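Local coordinates for protein 3-Hydroxyacyl-CoA dehydrogenase (Ralstonia eutropha H16, PDB 4PZC) that catalyses the NAD-dependent interconversion of (S)-3-hydroxyacyl-CoA and 3-oxoacyl-CoA, acting as an (S)-3-hydroxybutyryl-CoA dehydrogenase, at residues T83-E88 with N111-S116; R132-I137 with D161-A166. All coordinates share one frame; numbering follows the deposited sequence.

Contact 1 of 2, residues T83-E88 with N111-S116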
ATOM      1  N   THR A  83       2.543   1.716  40.219  1.00 76.93           N
ATOM      2  CA  THR A  83       2.575   2.095  38.817  1.00 72.32           C
ATOM      3  C   THR A  83       1.584   3.197  38.514  1.00 72.62           C
ATOM      4  O   THR A  83       0.518   3.255  39.122  1.00 71.74           O
ATOM      5  CB  THR A  83       2.237   0.884  37.935  1.00 73.12           C
ATOM      6  OG1 THR A  83       0.954   0.367  38.298  1.00 65.00           O
ATOM      7  CG2 THR A  83       3.274  -0.212  38.119  1.00 74.79           C
ATOM      8  N   ASP A  84       1.945   4.057  37.560  1.00 79.88           N
ATOM      9  CA  ASP A  84       1.088   5.167  37.101  1.00 81.35           C
ATOM     10  C   ASP A  84       0.006   4.671  36.133  1.00 79.52           C
ATOM     11  O   ASP A  84      -1.089   5.215  36.091  1.00 82.60           O
ATOM     12  CB  ASP A  84       1.926   6.266  36.417  1.00 83.23           C
ATOM     13  CG  ASP A  84       3.114   6.736  37.274  1.00 88.07           C
ATOM     14  OD1 ASP A  84       2.991   6.817  38.516  1.00 82.31           O
ATOM     15  OD2 ASP A  84       4.185   7.024  36.701  1.00 88.06           O
ATOM     16  N   ILE A  85       0.321   3.624  35.374  1.00 81.96           N
ATOM     17  CA  ILE A  85      -0.547   3.107  34.315  1.00 80.81           C
ATOM     18  C   ILE A  85      -0.131   1.673  33.944  1.00 81.02           C
ATOM     19  O   ILE A  85       1.057   1.317  34.031  1.00 79.67           O
ATOM     20  CB  ILE A  85      -0.454   3.999  33.060  1.00 79.88           C
ATOM     21  CG1 ILE A  85      -1.030   3.292  31.829  1.00 86.44           C
ATOM     22  CG2 ILE A  85       0.999   4.359  32.772  1.00 80.00           C
ATOM     23  CD1 ILE A  85      -1.232   4.196  30.634  1.00 92.88           C
ATOM     24  N   VAL A  86      -1.102   0.866  33.511  1.00 72.30           N
ATOM     25  CA  VAL A  86      -0.860  -0.536  33.181  1.00 70.68           C
ATOM     26  C   VAL A  86      -1.288  -0.910  31.750  1.00 70.37           C
ATOM     27  O   VAL A  86      -2.421  -0.647  31.329  1.00 68.85           O
ATOM     28  CB  VAL A  86      -1.589  -1.454  34.177  1.00 74.53           C
ATOM     29  CG1 VAL A  86      -0.991  -2.859  34.147  1.00 74.67           C
ATOM     30  CG2 VAL A  86      -1.511  -0.873  35.585  1.00 79.23           C
ATOM     31  N   ILE A  87      -0.372  -1.552  31.026  1.00 65.14           N
ATOM     32  CA  ILE A  87      -0.581  -1.947  29.649  1.00 63.45           C
ATOM     33  C   ILE A  87      -0.673  -3.449  29.628  1.00 63.06           C
ATOM     34  O   ILE A  87       0.344  -4.137  29.800  1.00 62.63           O
ATOM     35  CB  ILE A  87       0.608  -1.553  28.746  1.00 67.27           C
ATOM     36  CG1 ILE A  87       0.740  -0.031  28.636  1.00 66.81           C
ATOM     37  CG2 ILE A  87       0.452  -2.168  27.355  1.00 70.18           C
ATOM     38  CD1 ILE A  87       2.069   0.414  28.063  1.00 65.80           C
ATOM     39  N   GLU A  88      -1.884  -3.962  29.428  1.00 61.66           N
ATOM     40  CA  GLU A  88      -2.046  -5.386  29.246  1.00 54.76           C
ATOM     41  C   GLU A  88      -1.593  -5.662  27.838  1.00 51.36           C
ATOM     42  O   GLU A  88      -2.019  -5.001  26.895  1.00 45.19           O
ATOM     43  CB  GLU A  88      -3.480  -5.859  29.480  1.00 55.77           C
ATOM     44  CG  GLU A  88      -3.660  -7.357  29.214  1.00 52.38           C
ATOM     45  CD  GLU A  88      -3.780  -7.661  27.745  1.00 51.31           C
ATOM     46  OE1 GLU A  88      -4.794  -7.223  27.179  1.00 53.54           O
ATOM     47  OE2 GLU A  88      -2.862  -8.286  27.153  1.00 50.00           O
ATOM     48  N   ASN A 111      -7.572   6.447  39.894  1.00 80.41           N
ATOM     49  CA  ASN A 111      -7.001   7.361  38.908  1.00 84.71           C
ATOM     50  C   ASN A 111      -5.785   6.811  38.167  1.00 79.92           C
ATOM     51  O   ASN A 111      -5.070   7.568  37.509  1.00 82.89           O
ATOM     52  CB  ASN A 111      -6.679   8.728  39.541  1.00 90.99           C
ATOM     53  CG  ASN A 111      -7.791   9.745  39.317  1.00 93.87           C
ATOM     54  OD1 ASN A 111      -8.795   9.746  40.035  1.00 94.46           O
ATOM     55  ND2 ASN A 111      -7.628  10.604  38.303  1.00 89.98           N
ATOM     56  N   VAL A 112      -5.563   5.504  38.256  1.00 73.49           N
ATOM     57  CA  VAL A 112      -4.530   4.846  37.456  1.00 72.39           C
ATOM     58  C   VAL A 112      -5.171   4.298  36.158  1.00 68.89           C
ATOM     59  O   VAL A 112      -6.212   3.647  36.185  1.00 58.39           O
ATOM     60  CB  VAL A 112      -3.787   3.749  38.284  1.00 76.83           C
ATOM     61  CG1 VAL A 112      -3.102   2.719  37.387  1.00 71.97           C
ATOM     62  CG2 VAL A 112      -2.776   4.393  39.242  1.00 75.56           C
ATOM     63  N   ILE A 113      -4.523   4.581  35.027  1.00 68.56           N
ATOM     64  CA  ILE A 113      -5.021   4.235  33.692  1.00 63.91           C
ATOM     65  C   ILE A 113      -4.675   2.812  33.310  1.00 60.48           C
ATOM     66  O   ILE A 113      -3.547   2.389  33.474  1.00 63.57           O
ATOM     67  CB  ILE A 113      -4.389   5.144  32.616  1.00 64.97           C
ATOM     68  CG1 ILE A 113      -4.843   6.597  32.815  1.00 63.80           C
ATOM     69  CG2 ILE A 113      -4.699   4.642  31.198  1.00 63.48           C
ATOM     70  CD1 ILE A 113      -3.992   7.612  32.079  1.00 62.30           C
ATOM     71  N   ILE A 114      -5.654   2.102  32.776  1.00 60.87           N
ATOM     72  CA  ILE A 114      -5.467   0.772  32.232  1.00 61.50           C
ATOM     73  C   ILE A 114      -5.617   0.846  30.712  1.00 60.40           C
ATOM     74  O   ILE A 114      -6.681   1.199  30.191  1.00 59.13           O
ATOM     75  CB  ILE A 114      -6.521  -0.206  32.792  1.00 65.31           C
ATOM     76  CG1 ILE A 114      -6.447  -0.262  34.334  1.00 68.95           C
ATOM     77  CG2 ILE A 114      -6.345  -1.585  32.165  1.00 65.38           C
ATOM     78  CD1 ILE A 114      -7.653  -0.899  35.025  1.00 68.40           C
ATOM     79  N   ALA A 115      -4.543   0.522  30.005  1.00 60.69           N
ATOM     80  CA  ALA A 115      -4.558   0.437  28.553  1.00 58.59           C
ATOM     81  C   ALA A 115      -4.436  -1.019  28.174  1.00 58.93           C
ATOM     82  O   ALA A 115      -3.832  -1.788  28.912  1.00 66.64           O
ATOM     83  CB  ALA A 115      -3.405   1.223  27.966  1.00 58.88           C
ATOM     84  N   SER A 116      -5.016  -1.402  27.040  1.00 59.12           N
ATOM     85  CA  SER A 116      -4.827  -2.753  26.483  1.00 57.11           C
ATOM     86  C   SER A 116      -4.352  -2.725  25.040  1.00 58.53           C
ATOM     87  O   SER A 116      -4.967  -2.090  24.197  1.00 67.47           O
ATOM     88  CB  SER A 116      -6.109  -3.564  26.547  1.00 54.29           C
ATOM     89  OG  SER A 116      -5.835  -4.901  26.179  1.00 56.16           O
TER
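Two groups grip Glu88 OE1: the hydroxyl OG of Ser116 donates to it at 2.7 Å from above the carboxylate plane, 38° out of it, and the ammonium group of Lys97 makes a salt bridge to the same oxygen. The other oxygen, OE2, accepts the backbone N-H groups of Ala90 and Thr91, so this buried carboxylate is held at both oxygens and its rotation is fixed. A bend at chi2 (-79°) swings CD out of line with the start of the side chain. Lys97 is a predicted NAD(+)-binding residue, and the salt bridge ties its ammonium group to Glu88.

Behind this end the two backbones run parallel. Val86 N donates a hydrogen bond to Ile113 O (2.9 Å), Ala115 N bonds to Val86 O (2.8 Å), and Glu88 N reaches Ala115 O at 3.0 Å. On the face shared by Ile85, Ile113, Ile87 and Ala115, the side chains of Ile85 and Ile113 cross at a slant, the terminal CD1 of Ile85 lying 3.5 Å from Ile113 CG2. Before the strands begin, Val112 spreads its two methyls over backbone carbonyls, CG1 against Asp84 O and CG2 against Thr83 O, each at 3.5 Å.

The strands 85-88 and 113-117, with helix 94-107 between them in sequence, form a beta-alpha-beta unit of the Rossmann-type NAD-binding domain. Ile100 and Leu101 of that helix pack on Glu88, and Leu101 also on Ile114; Val167 of helix 161-173 meets Ile85 and Ile113 on the other face, while strands 5-9 and 136-141 flank the pair.

Contact 2 of 2, residues R132-I137 with D161-A166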
ATOM      1  N   ARG A 132     -13.570   1.881  36.122  1.00 67.20           N
ATOM      2  CA  ARG A 132     -13.516   3.236  35.546  1.00 68.24           C
ATOM      3  C   ARG A 132     -13.124   3.125  34.061  1.00 66.66           C
ATOM      4  O   ARG A 132     -11.944   3.092  33.695  1.00 61.51           O
ATOM      5  CB  ARG A 132     -12.549   4.169  36.311  1.00 73.37           C
ATOM      6  CG  ARG A 132     -12.933   4.505  37.762  1.00 76.74           C
ATOM      7  CD  ARG A 132     -13.891   5.688  37.922  1.00 79.44           C
ATOM      8  NE  ARG A 132     -13.435   6.919  37.256  1.00 88.87           N
ATOM      9  CZ  ARG A 132     -12.514   7.773  37.721  1.00 97.29           C
ATOM     10  NH1 ARG A 132     -11.891   7.564  38.880  1.00106.32           N
ATOM     11  NH2 ARG A 132     -12.198   8.852  37.010  1.00 92.36           N
ATOM     12  N   ALA A 133     -14.141   3.043  33.209  1.00 68.47           N
ATOM     13  CA  ALA A 133     -13.948   3.032  31.761  1.00 62.17           C
ATOM     14  C   ALA A 133     -13.180   4.260  31.263  1.00 59.44           C
ATOM     15  O   ALA A 133     -12.273   4.117  30.456  1.00 62.53           O
ATOM     16  CB  ALA A 133     -15.294   2.943  31.074  1.00 63.30           C
ATOM     17  N   ASP A 134     -13.514   5.454  31.757  1.00 56.49           N
ATOM     18  CA  ASP A 134     -12.868   6.679  31.286  1.00 59.43           C
ATOM     19  C   ASP A 134     -11.352   6.662  31.455  1.00 58.55           C
ATOM     20  O   ASP A 134     -10.619   7.405  30.788  1.00 54.45           O
ATOM     21  CB  ASP A 134     -13.451   7.910  31.977  1.00 64.21           C
ATOM     22  CG  ASP A 134     -12.875   8.134  33.367  1.00 69.89           C
ATOM     23  OD1 ASP A 134     -13.303   7.385  34.275  1.00 64.03           O
ATOM     24  OD2 ASP A 134     -12.022   9.061  33.545  1.00 66.38           O
ATOM     25  N   ARG A 135     -10.884   5.811  32.352  1.00 62.86           N
ATOM     26  CA  ARG A 135      -9.451   5.609  32.535  1.00 71.66           C
ATOM     27  C   ARG A 135      -8.929   4.440  31.682  1.00 67.85           C
ATOM     28  O   ARG A 135      -7.787   4.033  31.835  1.00 64.98           O
ATOM     29  CB  ARG A 135      -9.145   5.383  34.023  1.00 75.02           C
ATOM     30  CG  ARG A 135      -9.399   6.600  34.896  1.00 76.58           C
ATOM     31  CD  ARG A 135      -8.194   7.525  34.856  1.00 88.88           C
ATOM     32  NE  ARG A 135      -8.574   8.916  34.615  1.00 97.02           N
ATOM     33  CZ  ARG A 135      -7.753   9.860  34.160  1.00 94.14           C
ATOM     34  NH1 ARG A 135      -6.473   9.593  33.895  1.00 88.26           N
ATOM     35  NH2 ARG A 135      -8.222  11.087  33.967  1.00 95.18           N
ATOM     36  N   PHE A 136      -9.754   3.917  30.775  1.00 64.37           N
ATOM     37  CA  PHE A 136      -9.335   2.820  29.917  1.00 60.56           C
ATOM     38  C   PHE A 136      -9.138   3.301  28.494  1.00 56.98           C
ATOM     39  O   PHE A 136      -9.987   4.011  27.957  1.00 57.69           O
ATOM     40  CB  PHE A 136     -10.358   1.689  29.918  1.00 63.62           C
ATOM     41  CG  PHE A 136      -9.890   0.479  29.172  1.00 66.86           C
ATOM     42  CD1 PHE A 136      -9.127  -0.473  29.796  1.00 69.90           C
ATOM     43  CD2 PHE A 136     -10.171   0.321  27.832  1.00 69.74           C
ATOM     44  CE1 PHE A 136      -8.673  -1.574  29.101  1.00 72.74           C
ATOM     45  CE2 PHE A 136      -9.718  -0.776  27.128  1.00 69.26           C
ATOM     46  CZ  PHE A 136      -8.968  -1.725  27.763  1.00 70.14           C
ATOM     47  N   ILE A 137      -8.039   2.881  27.879  1.00 50.28           N
ATOM     48  CA  ILE A 137      -7.725   3.282  26.517  1.00 51.90           C
ATOM     49  C   ILE A 137      -7.089   2.095  25.793  1.00 52.59           C
ATOM     50  O   ILE A 137      -6.634   1.166  26.440  1.00 59.52           O
ATOM     51  CB  ILE A 137      -6.763   4.474  26.523  1.00 56.25           C
ATOM     52  CG1 ILE A 137      -6.845   5.235  25.201  1.00 62.79           C
ATOM     53  CG2 ILE A 137      -5.335   4.007  26.778  1.00 58.33           C
ATOM     54  CD1 ILE A 137      -5.915   6.426  25.110  1.00 66.07           C
ATOM     55  N   ASP A 161     -11.061  12.544  27.712  1.00 60.35           N
ATOM     56  CA  ASP A 161     -10.066  13.404  27.058  1.00 63.49           C
ATOM     57  C   ASP A 161      -8.736  13.384  27.814  1.00 61.42           C
ATOM     58  O   ASP A 161      -7.646  13.359  27.221  1.00 52.54           O
ATOM     59  CB  ASP A 161     -10.586  14.835  26.952  1.00 62.95           C
ATOM     60  CG  ASP A 161     -11.716  14.959  25.970  1.00 62.41           C
ATOM     61  OD1 ASP A 161     -11.643  14.297  24.921  1.00 61.84           O
ATOM     62  OD2 ASP A 161     -12.676  15.708  26.244  1.00 63.31           O
ATOM     63  N   THR A 162      -8.854  13.383  29.134  1.00 62.18           N
ATOM     64  CA  THR A 162      -7.705  13.392  30.012  1.00 65.51           C
ATOM     65  C   THR A 162      -6.848  12.128  29.869  1.00 62.67           C
ATOM     66  O   THR A 162      -5.607  12.231  29.794  1.00 54.56           O
ATOM     67  CB  THR A 162      -8.153  13.524  31.482  1.00 70.43           C
ATOM     68  OG1 THR A 162      -9.304  14.387  31.573  1.00 69.99           O
ATOM     69  CG2 THR A 162      -7.003  14.038  32.343  1.00 67.20           C
ATOM     70  N   THR A 163      -7.516  10.962  29.853  1.00 57.11           N
ATOM     71  CA  THR A 163      -6.851   9.667  29.714  1.00 59.34           C
ATOM     72  C   THR A 163      -6.147   9.661  28.398  1.00 62.22           C
ATOM     73  O   THR A 163      -5.043   9.125  28.261  1.00 62.72           O
ATOM     74  CB  THR A 163      -7.829   8.473  29.653  1.00 60.80           C
ATOM     75  OG1 THR A 163      -8.586   8.370  30.863  1.00 61.91           O
ATOM     76  CG2 THR A 163      -7.066   7.179  29.461  1.00 60.15           C
ATOM     77  N   HIS A 164      -6.815  10.242  27.415  1.00 66.53           N
ATOM     78  CA  HIS A 164      -6.265  10.289  26.079  1.00 71.72           C
ATOM     79  C   HIS A 164      -4.954  11.072  26.035  1.00 71.27           C
ATOM     80  O   HIS A 164      -3.945  10.541  25.568  1.00 82.58           O
ATOM     81  CB  HIS A 164      -7.288  10.846  25.099  1.00 71.94           C
ATOM     82  CG  HIS A 164      -6.684  11.371  23.846  1.00 74.07           C
ATOM     83  ND1 HIS A 164      -5.961  10.578  22.987  1.00 71.04           N
ATOM     84  CD2 HIS A 164      -6.690  12.614  23.310  1.00 75.74           C
ATOM     85  CE1 HIS A 164      -5.543  11.313  21.972  1.00 75.70           C
ATOM     86  NE2 HIS A 164      -5.971  12.552  22.144  1.00 75.57           N
ATOM     87  N   ALA A 165      -4.948  12.304  26.543  1.00 64.87           N
ATOM     88  CA  ALA A 165      -3.755  13.168  26.426  1.00 64.08           C
ATOM     89  C   ALA A 165      -2.549  12.602  27.185  1.00 61.11           C
ATOM     90  O   ALA A 165      -1.399  12.657  26.717  1.00 53.32           O
ATOM     91  CB  ALA A 165      -4.062  14.580  26.884  1.00 59.49           C
ATOM     92  N   ALA A 166      -2.839  12.051  28.357  1.00 63.61           N
ATOM     93  CA  ALA A 166      -1.850  11.344  29.170  1.00 63.92           C
ATOM     94  C   ALA A 166      -1.153  10.323  28.327  1.00 63.78           C
ATOM     95  O   ALA A 166       0.070  10.363  28.151  1.00 66.20           O
ATOM     96  CB  ALA A 166      -2.533  10.647  30.339  1.00 64.40           C
TER
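Thr163 OG1 lies over one face of the Arg135 guanidinium, about 3.7 Å above the plane and over its centre. No hydrogen bond joins the two, and the polar partner of that hydroxyl is Ser160 OG, just ahead of the helix. The arginine chain bends at chi2 (-84°), which places CD, and again at chi3, which places NE. Its NH2 lies 3.5 Å from Thr162 CB, with the methyl CG2 of Thr162 in the guanidinium plane at its edge.

Apolar contacts continue into the strand. Ile137 puts CB 4.0 Å from Thr163 CG2, and its CD1 reaches the backbone at His164 CA, also at 4.0 Å. Here the first turns of helix 161-173 lie on one face of the mixed sheet in the Rossmann-type domain, over the start of strand 136-141; Phe136 points to the opposite face, where helix 123-127 receives it.

Charge is organised within 132-137 itself. Arg132 NE donates to the syn lone pair of Asp134 OD1 at 3.0 Å, with OD1 lying 25° out of the Arg132 guanidinium plane, while Arg135 NE makes a long salt bridge to OD2 of the same aspartate, 3.6 Å away.

Contacts 1 and 2 have their centres 10 Å apart and share a strand boundary: 113-117, the second strand of contact 1, lies next to 136-141, the strand of contact 2. Two probable hydrogen bonds stitch this boundary, Ile114 N to Arg135 O at 3.0 Å and Ser116 N to Ile137 O at 3.1 Å. The Ile113 side chain touches both Arg135 and Thr163, so helix 161-173 reaches both contacts. Measured between side chains, Glu88 of contact 1 is about 3 Å from Lys97, a predicted NAD(+)-binding residue, and Phe136 of contact 2 about 7 Å from it; Ile137 is about 11 Å from His140, predicted to be important for catalysis.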